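Local coordinates for protein chloramphenicol acetyltransferase (Bacteroides thetaiotaomicron, PDB 2I9D) that probably transfers an acetyl group from acetyl-CoA to a hydroxyl of chloramphenicol, as a trimeric member of the CoA-dependent acyltransferases, at residues P28-T33 with M193-G198; R62-I67 with S206-K211; E69-I74 with D84-L89; G145-S150 with P173-G178. All coordinates share one frame; numbering follows the deposited sequence.

Interaction 1 of 4, residues P28-T33 with M193-G198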
# COMPACT_ATOMS: atom_id res chain seq x y z
N PRO A 28 8.46 11.80 -0.25
CA PRO A 28 7.35 12.78 -0.12
C PRO A 28 6.00 12.29 -0.66
O PRO A 28 5.06 13.07 -0.74
CB PRO A 28 7.82 13.93 -1.01
CG PRO A 28 8.53 13.24 -2.13
CD PRO A 28 9.25 12.06 -1.48
N GLN A 29 5.92 11.00 -1.00
CA GLN A 29 4.77 10.48 -1.72
C GLN A 29 3.84 9.80 -0.77
O GLN A 29 4.25 9.23 0.24
CB GLN A 29 5.20 9.44 -2.76
CG GLN A 29 6.23 9.97 -3.76
CD GLN A 29 6.48 9.03 -4.90
OE1 GLN A 29 6.61 9.46 -6.04
NE2 GLN A 29 6.57 7.73 -4.60
N LEU A 30 2.57 9.81 -1.12
CA LEU A 30 1.74 8.82 -0.47
C LEU A 30 0.98 7.95 -1.44
O LEU A 30 0.63 8.41 -2.53
CB LEU A 30 0.91 9.43 0.69
CG LEU A 30 -0.53 9.86 0.91
CD1 LEU A 30 -1.57 8.85 0.42
CD2 LEU A 30 -0.57 9.94 2.42
N SER A 31 0.75 6.69 -1.05
CA SER A 31 -0.15 5.81 -1.83
C SER A 31 -1.45 5.59 -1.10
O SER A 31 -1.50 5.49 0.12
CB SER A 31 0.49 4.45 -2.13
OG SER A 31 1.77 4.59 -2.69
N ILE A 32 -2.52 5.45 -1.87
CA ILE A 32 -3.81 5.19 -1.26
C ILE A 32 -4.54 4.26 -2.20
O ILE A 32 -4.37 4.36 -3.42
CB ILE A 32 -4.63 6.51 -1.04
CG1 ILE A 32 -6.03 6.23 -0.46
CG2 ILE A 32 -4.68 7.37 -2.35
CD1 ILE A 32 -6.75 7.48 0.05
N THR A 33 -5.33 3.34 -1.64
CA THR A 33 -6.30 2.55 -2.40
C THR A 33 -7.71 2.76 -1.83
O THR A 33 -7.90 2.75 -0.61
CB THR A 33 -5.95 1.06 -2.38
OG1 THR A 33 -4.58 0.91 -2.74
CG2 THR A 33 -6.84 0.27 -3.34
N MSE A 193 -3.45 4.80 -6.02
CA MSE A 193 -2.68 5.87 -6.59
C MSE A 193 -1.54 6.34 -5.69
O MSE A 193 -1.61 6.23 -4.48
CB MSE A 193 -3.58 7.04 -7.02
CG MSE A 193 -4.27 7.76 -5.88
SE MSE A 193 -5.59 9.14 -6.48
CE MSE A 193 -4.59 9.93 -8.01
N THR A 194 -0.50 6.87 -6.33
CA THR A 194 0.66 7.42 -5.66
C THR A 194 0.86 8.88 -6.08
O THR A 194 0.99 9.18 -7.26
CB THR A 194 1.89 6.55 -5.94
OG1 THR A 194 1.65 5.28 -5.37
CG2 THR A 194 3.19 7.12 -5.33
N ILE A 195 0.81 9.78 -5.12
CA ILE A 195 0.87 11.20 -5.41
C ILE A 195 1.97 11.85 -4.57
O ILE A 195 2.52 11.20 -3.69
CB ILE A 195 -0.56 11.93 -5.29
CG1 ILE A 195 -1.29 11.62 -3.96
CG2 ILE A 195 -1.47 11.54 -6.50
CD1 ILE A 195 -0.58 12.09 -2.69
N HIS A 196 2.33 13.09 -4.89
CA HIS A 196 3.30 13.83 -4.08
C HIS A 196 2.51 14.58 -3.01
O HIS A 196 1.63 15.35 -3.34
CB HIS A 196 4.06 14.82 -4.97
CG HIS A 196 5.27 15.40 -4.33
ND1 HIS A 196 5.21 16.26 -3.25
CD2 HIS A 196 6.59 15.29 -4.64
CE1 HIS A 196 6.43 16.61 -2.89
NE2 HIS A 196 7.28 16.06 -3.74
N HIS A 197 2.81 14.34 -1.73
CA HIS A 197 2.06 14.97 -0.65
C HIS A 197 2.20 16.52 -0.61
O HIS A 197 1.36 17.21 -0.00
CB HIS A 197 2.48 14.38 0.71
CG HIS A 197 1.43 14.45 1.77
ND1 HIS A 197 0.46 15.44 1.81
CD2 HIS A 197 1.21 13.68 2.87
CE1 HIS A 197 -0.31 15.26 2.86
NE2 HIS A 197 0.12 14.19 3.52
N GLY A 198 3.26 17.05 -1.23
CA GLY A 198 3.44 18.50 -1.38
C GLY A 198 2.30 19.16 -2.13
O GLY A 198 2.00 20.33 -1.90

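Interaction 2 of 4, residues R62-I67 with S206-K211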
# COMPACT_ATOMS: atom_id res chain seq x y z
N ARG A 62 -10.51 12.56 -16.34
CA ARG A 62 -11.37 13.72 -16.16
C ARG A 62 -11.27 14.28 -14.75
O ARG A 62 -11.17 15.49 -14.59
CB ARG A 62 -12.82 13.40 -16.52
CG ARG A 62 -13.78 14.60 -16.35
CD ARG A 62 -15.04 14.47 -17.21
NE ARG A 62 -16.06 15.44 -16.85
CZ ARG A 62 -17.27 15.51 -17.42
NH1 ARG A 62 -17.60 14.67 -18.40
NH2 ARG A 62 -18.15 16.43 -17.01
N ALA A 63 -11.30 13.42 -13.73
CA ALA A 63 -11.13 13.87 -12.33
C ALA A 63 -9.79 14.59 -12.07
O ALA A 63 -9.73 15.56 -11.31
CB ALA A 63 -11.33 12.71 -11.36
N ALA A 64 -8.73 14.12 -12.73
CA ALA A 64 -7.38 14.68 -12.55
C ALA A 64 -7.30 16.07 -13.21
O ALA A 64 -6.62 16.98 -12.72
CB ALA A 64 -6.34 13.75 -13.15
N ASN A 65 -7.98 16.20 -14.34
CA ASN A 65 -8.08 17.48 -15.00
C ASN A 65 -8.94 18.46 -14.21
O ASN A 65 -8.57 19.64 -14.09
CB ASN A 65 -8.59 17.28 -16.42
CG ASN A 65 -7.48 16.93 -17.37
OD1 ASN A 65 -6.73 17.80 -17.80
ND2 ASN A 65 -7.34 15.65 -17.70
N GLU A 66 -10.03 17.95 -13.62
CA GLU A 66 -11.01 18.83 -12.95
C GLU A 66 -10.66 19.29 -11.55
O GLU A 66 -11.21 20.28 -11.09
CB GLU A 66 -12.44 18.26 -12.99
CG GLU A 66 -13.04 18.32 -14.39
CD GLU A 66 -14.49 17.85 -14.46
OE1 GLU A 66 -15.09 17.52 -13.41
OE2 GLU A 66 -15.05 17.82 -15.58
N ILE A 67 -9.70 18.62 -10.91
CA ILE A 67 -9.21 19.00 -9.58
C ILE A 67 -7.79 19.52 -9.75
O ILE A 67 -6.87 18.73 -9.98
CB ILE A 67 -9.30 17.81 -8.56
CG1 ILE A 67 -10.73 17.29 -8.48
CG2 ILE A 67 -8.85 18.23 -7.17
CD1 ILE A 67 -10.85 15.87 -7.94
N SER A 206 -10.08 12.68 -1.34
CA SER A 206 -11.52 12.52 -1.11
C SER A 206 -12.34 13.00 -2.31
O SER A 206 -13.18 12.26 -2.83
CB SER A 206 -11.90 13.31 0.14
OG SER A 206 -12.94 12.69 0.84
N LEU A 207 -12.07 14.22 -2.78
CA LEU A 207 -12.74 14.79 -3.96
C LEU A 207 -12.45 14.04 -5.24
O LEU A 207 -13.33 13.90 -6.09
CB LEU A 207 -12.32 16.24 -4.22
CG LEU A 207 -12.33 17.34 -3.16
CD1 LEU A 207 -11.99 18.66 -3.85
CD2 LEU A 207 -13.69 17.41 -2.42
N PHE A 208 -11.19 13.60 -5.41
CA PHE A 208 -10.85 12.75 -6.57
C PHE A 208 -11.72 11.50 -6.66
O PHE A 208 -12.38 11.26 -7.67
CB PHE A 208 -9.37 12.36 -6.55
CG PHE A 208 -8.95 11.54 -7.74
CD1 PHE A 208 -8.52 12.17 -8.91
CD2 PHE A 208 -8.94 10.16 -7.67
CE1 PHE A 208 -8.12 11.43 -10.01
CE2 PHE A 208 -8.54 9.39 -8.76
CZ PHE A 208 -8.14 10.03 -9.94
N TYR A 209 -11.73 10.70 -5.60
CA TYR A 209 -12.52 9.47 -5.58
C TYR A 209 -14.05 9.71 -5.69
O TYR A 209 -14.75 8.97 -6.41
CB TYR A 209 -12.18 8.65 -4.32
CG TYR A 209 -10.87 7.89 -4.42
CD1 TYR A 209 -9.73 8.31 -3.71
CD2 TYR A 209 -10.76 6.75 -5.24
CE1 TYR A 209 -8.54 7.61 -3.79
CE2 TYR A 209 -9.55 6.06 -5.33
CZ TYR A 209 -8.45 6.49 -4.61
OH TYR A 209 -7.28 5.79 -4.69
N LYS A 210 -14.56 10.72 -4.97
CA LYS A 210 -15.95 11.14 -5.10
C LYS A 210 -16.24 11.41 -6.58
O LYS A 210 -17.18 10.86 -7.15
CB LYS A 210 -16.23 12.38 -4.24
CG LYS A 210 -17.67 12.89 -4.29
CD LYS A 210 -18.63 11.90 -3.62
CE LYS A 210 -20.13 12.33 -3.73
NZ LYS A 210 -21.04 11.25 -3.17
N LYS A 211 -15.39 12.22 -7.20
CA LYS A 211 -15.52 12.59 -8.61
C LYS A 211 -15.48 11.38 -9.58
O LYS A 211 -16.33 11.26 -10.45
CB LYS A 211 -14.46 13.62 -8.95
CG LYS A 211 -14.78 14.49 -10.16
CD LYS A 211 -13.74 15.61 -10.31
CE LYS A 211 -14.15 16.90 -9.56
NZ LYS A 211 -15.20 17.63 -10.31

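Interaction 3 of 4, residues E69-I74 with D84-L89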
# COMPACT_ATOMS: atom_id res chain seq x y z
N GLU A 69 -5.25 20.48 -8.12
CA GLU A 69 -4.13 19.99 -7.33
C GLU A 69 -3.44 18.80 -8.00
O GLU A 69 -2.27 18.54 -7.74
CB GLU A 69 -4.59 19.63 -5.91
CG GLU A 69 -4.79 20.84 -4.97
CD GLU A 69 -6.09 21.60 -5.25
OE1 GLU A 69 -6.93 21.11 -6.02
OE2 GLU A 69 -6.26 22.69 -4.70
N PHE A 70 -4.18 18.09 -8.85
CA PHE A 70 -3.69 16.91 -9.57
C PHE A 70 -2.96 17.26 -10.87
O PHE A 70 -2.54 16.37 -11.60
CB PHE A 70 -4.86 15.92 -9.81
CG PHE A 70 -5.34 15.24 -8.53
CD1 PHE A 70 -4.89 13.96 -8.19
CD2 PHE A 70 -6.21 15.90 -7.66
CE1 PHE A 70 -5.31 13.33 -7.01
CE2 PHE A 70 -6.64 15.30 -6.47
CZ PHE A 70 -6.18 14.01 -6.14
N ARG A 71 -2.81 18.55 -11.14
CA ARG A 71 -2.15 19.05 -12.34
C ARG A 71 -0.78 19.64 -12.03
O ARG A 71 -0.07 20.07 -12.95
CB ARG A 71 -3.04 20.10 -13.03
CG ARG A 71 -4.26 19.47 -13.76
CD ARG A 71 -4.83 20.36 -14.85
NE ARG A 71 -6.04 21.02 -14.39
CZ ARG A 71 -6.11 22.27 -13.95
NH1 ARG A 71 -5.04 23.04 -13.95
NH2 ARG A 71 -7.27 22.74 -13.53
N TYR A 72 -0.44 19.69 -10.74
CA TYR A 72 0.82 20.24 -10.28
C TYR A 72 1.92 19.20 -10.43
O TYR A 72 1.70 18.01 -10.08
CB TYR A 72 0.73 20.65 -8.80
CG TYR A 72 0.03 21.98 -8.59
CD1 TYR A 72 0.74 23.12 -8.21
CD2 TYR A 72 -1.37 22.10 -8.78
CE1 TYR A 72 0.08 24.33 -8.02
CE2 TYR A 72 -2.03 23.29 -8.61
CZ TYR A 72 -1.31 24.41 -8.23
OH TYR A 72 -1.99 25.60 -8.04
N ARG A 73 3.07 19.64 -10.94
CA ARG A 73 4.24 18.80 -11.17
C ARG A 73 5.53 19.51 -10.77
O ARG A 73 5.58 20.74 -10.69
CB ARG A 73 4.33 18.38 -12.65
CG ARG A 73 3.12 17.67 -13.20
CD ARG A 73 2.99 16.20 -12.72
NE ARG A 73 1.79 15.57 -13.28
CZ ARG A 73 0.56 15.61 -12.75
NH1 ARG A 73 0.32 16.25 -11.61
NH2 ARG A 73 -0.44 14.99 -13.34
N ILE A 74 6.55 18.72 -10.45
CA ILE A 74 7.89 19.25 -10.30
C ILE A 74 8.50 18.99 -11.66
O ILE A 74 8.71 17.82 -12.05
CB ILE A 74 8.71 18.53 -9.20
CG1 ILE A 74 8.02 18.62 -7.82
CG2 ILE A 74 10.15 19.09 -9.16
CD1 ILE A 74 8.82 18.02 -6.64
N ASP A 84 -1.98 23.06 -17.93
CA ASP A 84 -3.36 23.39 -18.31
C ASP A 84 -4.15 22.10 -18.38
O ASP A 84 -5.27 22.03 -17.91
CB ASP A 84 -3.44 24.04 -19.71
CG ASP A 84 -2.86 25.48 -19.77
OD1 ASP A 84 -2.22 25.97 -18.80
OD2 ASP A 84 -3.06 26.12 -20.84
N THR A 85 -3.55 21.09 -19.00
CA THR A 85 -4.24 19.85 -19.34
C THR A 85 -3.34 18.63 -19.03
O THR A 85 -2.11 18.69 -19.20
CB THR A 85 -4.70 19.89 -20.83
OG1 THR A 85 -5.72 20.87 -20.97
CG2 THR A 85 -5.25 18.57 -21.31
N ILE A 86 -3.99 17.56 -18.60
CA ILE A 86 -3.35 16.31 -18.23
C ILE A 86 -3.84 15.21 -19.17
O ILE A 86 -5.05 15.03 -19.35
CB ILE A 86 -3.67 15.94 -16.74
CG1 ILE A 86 -3.17 17.05 -15.80
CG2 ILE A 86 -3.09 14.57 -16.34
CD1 ILE A 86 -1.68 17.41 -15.95
N ASP A 87 -2.91 14.52 -19.80
CA ASP A 87 -3.24 13.36 -20.61
C ASP A 87 -2.90 12.05 -19.91
O ASP A 87 -2.35 12.04 -18.80
CB ASP A 87 -2.57 13.44 -21.97
CG ASP A 87 -3.05 14.63 -22.79
OD1 ASP A 87 -4.26 14.98 -22.77
OD2 ASP A 87 -2.20 15.22 -23.48
N MSE A 88 -3.26 10.94 -20.56
CA MSE A 88 -3.15 9.62 -19.97
C MSE A 88 -2.06 8.80 -20.64
O MSE A 88 -2.00 8.72 -21.87
CB MSE A 88 -4.50 8.87 -20.09
CG MSE A 88 -4.47 7.41 -19.64
SE MSE A 88 -4.13 7.19 -17.67
CE MSE A 88 -5.89 7.80 -16.97
N LEU A 89 -1.19 8.20 -19.82
CA LEU A 89 -0.38 7.07 -20.25
C LEU A 89 -1.01 5.82 -19.69
O LEU A 89 -1.49 5.81 -18.56
CB LEU A 89 1.06 7.17 -19.74
CG LEU A 89 1.95 8.31 -20.23
CD1 LEU A 89 3.37 8.06 -19.79
CD2 LEU A 89 1.91 8.50 -21.76

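Interaction 4 of 4, residues G145-S150 with P173-G178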
# COMPACT_ATOMS: atom_id res chain seq x y z
N GLY A 145 2.93 16.53 -17.84
CA GLY A 145 1.50 16.84 -17.78
C GLY A 145 0.68 15.63 -18.14
O GLY A 145 -0.07 15.62 -19.15
N LEU A 146 0.85 14.60 -17.32
CA LEU A 146 0.29 13.27 -17.57
C LEU A 146 -0.02 12.56 -16.25
O LEU A 146 0.53 12.91 -15.22
CB LEU A 146 1.33 12.40 -18.31
CG LEU A 146 1.75 12.81 -19.71
CD1 LEU A 146 3.18 12.36 -19.89
CD2 LEU A 146 0.82 12.21 -20.77
N ILE A 147 -0.90 11.57 -16.30
CA ILE A 147 -1.02 10.57 -15.23
C ILE A 147 -0.89 9.24 -15.94
O ILE A 147 -0.89 9.21 -17.17
CB ILE A 147 -2.33 10.68 -14.39
CG1 ILE A 147 -3.59 10.56 -15.27
CG2 ILE A 147 -2.32 11.99 -13.63
CD1 ILE A 147 -4.92 10.38 -14.46
N LEU A 148 -0.71 8.16 -15.18
CA LEU A 148 -0.51 6.83 -15.78
C LEU A 148 -1.33 5.84 -15.00
O LEU A 148 -1.29 5.83 -13.77
CB LEU A 148 0.97 6.40 -15.80
CG LEU A 148 1.24 4.98 -16.35
CD1 LEU A 148 2.61 4.89 -17.04
CD2 LEU A 148 1.10 3.89 -15.23
N LEU A 149 -2.10 5.03 -15.72
CA LEU A 149 -2.95 4.07 -15.07
C LEU A 149 -2.69 2.71 -15.67
O LEU A 149 -2.66 2.53 -16.89
CB LEU A 149 -4.44 4.46 -15.14
CG LEU A 149 -5.42 3.51 -14.42
CD1 LEU A 149 -6.62 4.27 -13.87
CD2 LEU A 149 -5.89 2.37 -15.36
N SER A 150 -2.48 1.75 -14.78
CA SER A 150 -2.24 0.37 -15.17
C SER A 150 -3.43 -0.51 -14.73
O SER A 150 -3.79 -0.49 -13.56
CB SER A 150 -0.91 -0.09 -14.55
OG SER A 150 -0.82 -1.49 -14.64
N PRO A 173 1.74 11.31 -11.18
CA PRO A 173 0.89 10.30 -10.50
C PRO A 173 0.79 8.97 -11.25
O PRO A 173 0.64 8.94 -12.46
CB PRO A 173 -0.48 10.99 -10.42
CG PRO A 173 -0.14 12.45 -10.38
CD PRO A 173 1.05 12.60 -11.32
N LEU A 174 0.89 7.89 -10.48
CA LEU A 174 0.82 6.53 -10.94
C LEU A 174 -0.43 5.89 -10.30
O LEU A 174 -0.65 6.01 -9.11
CB LEU A 174 2.10 5.77 -10.51
CG LEU A 174 3.45 6.13 -11.16
CD1 LEU A 174 4.58 5.17 -10.76
CD2 LEU A 174 3.29 6.19 -12.71
N LEU A 175 -1.25 5.23 -11.12
CA LEU A 175 -2.51 4.65 -10.66
C LEU A 175 -2.61 3.21 -11.13
O LEU A 175 -1.94 2.80 -12.08
CB LEU A 175 -3.74 5.43 -11.18
CG LEU A 175 -3.98 6.85 -10.66
CD1 LEU A 175 -3.33 7.92 -11.58
CD2 LEU A 175 -5.46 7.10 -10.51
N ASN A 176 -3.46 2.46 -10.42
CA ASN A 176 -3.77 1.09 -10.71
C ASN A 176 -5.25 0.89 -10.55
O ASN A 176 -5.84 1.35 -9.55
CB ASN A 176 -3.10 0.19 -9.69
CG ASN A 176 -1.60 0.24 -9.79
OD1 ASN A 176 -1.00 -0.48 -10.59
ND2 ASN A 176 -0.97 1.06 -8.95
N ALA A 177 -5.85 0.18 -11.51
CA ALA A 177 -7.26 -0.17 -11.47
C ALA A 177 -7.30 -1.69 -11.34
O ALA A 177 -6.45 -2.39 -11.90
CB ALA A 177 -7.95 0.29 -12.72
N GLY A 178 -8.26 -2.20 -10.58
CA GLY A 178 -8.38 -3.64 -10.41
C GLY A 178 -9.71 -4.15 -10.89
O GLY A 178 -10.48 -3.42 -11.51

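Interaction 1 of 4, residues P28-T33 with M193-G198
Residues Gln29 to Ile32 run antiparallel to Met193 to His196, with paired backbone hydrogen bonds at Leu30–Ile195 and Ile32–Met193. This pair forms one edge, within the chain, of the mixed six-stranded sheet of the chloramphenicol acetyltransferase fold; Ser31, Ile32 and Thr33 also pair with a strand of the second subunit, so the sheet continues across the interface. Between the two bonded pairs Ser31 faces Thr194, and their hydroxyls meet in a hydrogen bond, Ser31 OG lying 2.8 Å from Thr194 OG1. Each oxygen stands anti to its own carbonyl carbon (chi1 -51° and -64°), which brings the two together over the non-hydrogen-bonded pair. On the same face the extended Gln29 chain crosses Thr194, with Gln29 NE2 3.5 Å from Thr194 CG2, while Gln29 OE1 accepts from the backbone of Asn170. The opposite face is apolar: Ile32 CG2 and Met193 CG lie side by side at 3.6 Å, and helix 202-216 packs on Met193 through Leu205, Phe208 and Tyr209. Just before strand 29-37, Pro28 places CB over one face of the His196 ring in a CH-pi contact, 3.8 Å from its centroid. At the edge of that ring Gly198 N donates in plane to His196 ND1 (2.9 Å). An alanine at His196 would probably leave the Pro28 ring without its flat bed and Gly198 N without this acceptor. The next residue, His197, is the predicted proton acceptor; its N donates to Pro28 O at 2.8 Å, and its CD2 lies 4.2 Å from Leu30 CD2.

Interaction 2 of 4, residues R62-I67 with S206-K211
Ile67 CD1 presses against the backbone of the opposite helix, 3.4 Å from Phe208 CA, and also meets Leu207 CB. Two helices, 52-66 and 202-216, pack here side by side on one face of the mixed sheet in this two-layer alpha/beta fold, their short axes 9.3 Å apart at closest and 138° between directions. The small Ala63 lets the neighbours in: its CB sits 3.7 Å from Phe208 CE1, and the same ring reaches Ala64 and stacks with Phe70. Outward from this centre lies the aliphatic part of Lys211, its CD resting 3.7 Å from Ala63 CA. The chain then bends (chi3 -91°), putting CE 3.6 Å from Ile67 CG1, the two side chains sliding past each other in opposite directions. At the polar edge Lys211 NZ forms a salt bridge with Glu66 OE1 (3.1 Å), using the anti lone pair of that oxygen. An alanine in place of Lys211 would probably leave Glu66 OE1 without this positive partner and open a gap beside Ile67. The other carboxylate oxygen extends the network within its own helix: Arg62 NE donates to Glu66 OE2 at 2.9 Å, from above the carboxylate plane (47° out of it).

Interaction 3 of 4, residues E69-I74 with D84-L89
Arg71 CG packs on Ile86 CG1 at 3.3 Å, and the two side chains pass at an angle to each other. Farther along the arginine, Arg71 CD comes within 3.5 Å of Asp84 O, and that carbonyl oxygen lies over one face of the guanidinium. Arg73 meets Ile86 tip to tip, its NH2 3.8 Å from Ile86 CD1. One isoleucine side chain thus touches both arginines, by van der Waals contact alone. The contact spans the step from the small antiparallel sheet, where strands 72-74 and 80-83 form a hairpin, into strand 87-93 of the large mixed sheet; the touching parts run 103° apart. Arg73 is held by the backbone just before it: NH1 and NH2 both donate end-on to Phe70 O, Arg73 NH1 from 2.9 Å, with that oxygen in the guanidinium plane. Arg73 NH1 also reaches Tyr72 O at 2.7 Å, standing above its carbonyl plane. Beyond the two segments, Arg73 NE bonds to Tyr144 O and Arg73 NH2 to Leu146 O. Arg71 bends at its third torsion (chi3 -103°), which turns NE to the carbonyl of Asn65, while NH1 donates to Tyr83 O. The Asn65 side chain accepts from Ile86 N, placing the isoleucine from the helix side.

Interaction 4 of 4, residues G145-S150 with P173-G178
The puckered Pro173 ring turns its CB–CG side to Ile147, whose CG2 methyl sits 3.8 Å from Pro173 CB, the two side chains crossing at about a right angle. The planar amide of Asn176 directs OD1 toward Ser150, 4.0 Å from Ser150 CB. Between these ends lies a parallel pair in the middle of the mixed sheet, strand 146-151 beside strand 174-183, joined by a connection without a helix. Leu148, Leu149 and Ser150 stand opposite Leu174, Leu175 and Asn176, and the short strand directions differ by 27°. As in parallel pairing, Leu148 bonds to the two residues flanking its partner Leu174: Leu148 N donates to Pro173 O, and Leu148 O accepts from Leu175 N at 2.7 Å. Two residues on, Ser150 does the same round Asn176: Ser150 N donates to Leu175 O at 2.9 Å, from above the carbonyl plane, and Ser150 O accepts from Ala177 N. Side chains then alternate between the two faces. On one, Leu174 has CG anti to its carbonyl carbon (chi1 -69°), and its CD2 lies 3.9 Å from Leu148 CB. Thr163 and Phe157, in the loops, touch this face at Leu174 and Asn176. The opposite face, formed by Ile147, Leu149, Leu175 and Ala177, is apolar and lies under helix 52-66, with Val60 on Ile147 and Leu175. There Leu175 CD1 packs 4.1 Å from Ile147 CB, and Leu175 CB lies 4.1 Å from Leu149 CD1. At the far end Leu149 CD2 rests 3.9 Å from Ala177 CB.

In the fold
Interactions 1 and 4 belong to one six-stranded sheet and are both buried, but interaction 4 lies at its middle, its centre about 3 Å from that of the chain, and is parallel and largely apolar, whereas interaction 1 is antiparallel, meets another subunit and carries the predicted catalytic histidine. Strands 174-183 and 186-196 join them, Thr194 N bonding to Leu174 O. Interaction 2, partly exposed, covers that sheet with helices: its Phe208 reaches Met193 of interaction 1 and Leu175 of interaction 4. Interaction 3, also partly exposed, relies on arginine chains and bonds to carbonyls; Asn65 of interaction 2 holds both its segments, and strand 87-93 pairs with strand 146-151 of interaction 4.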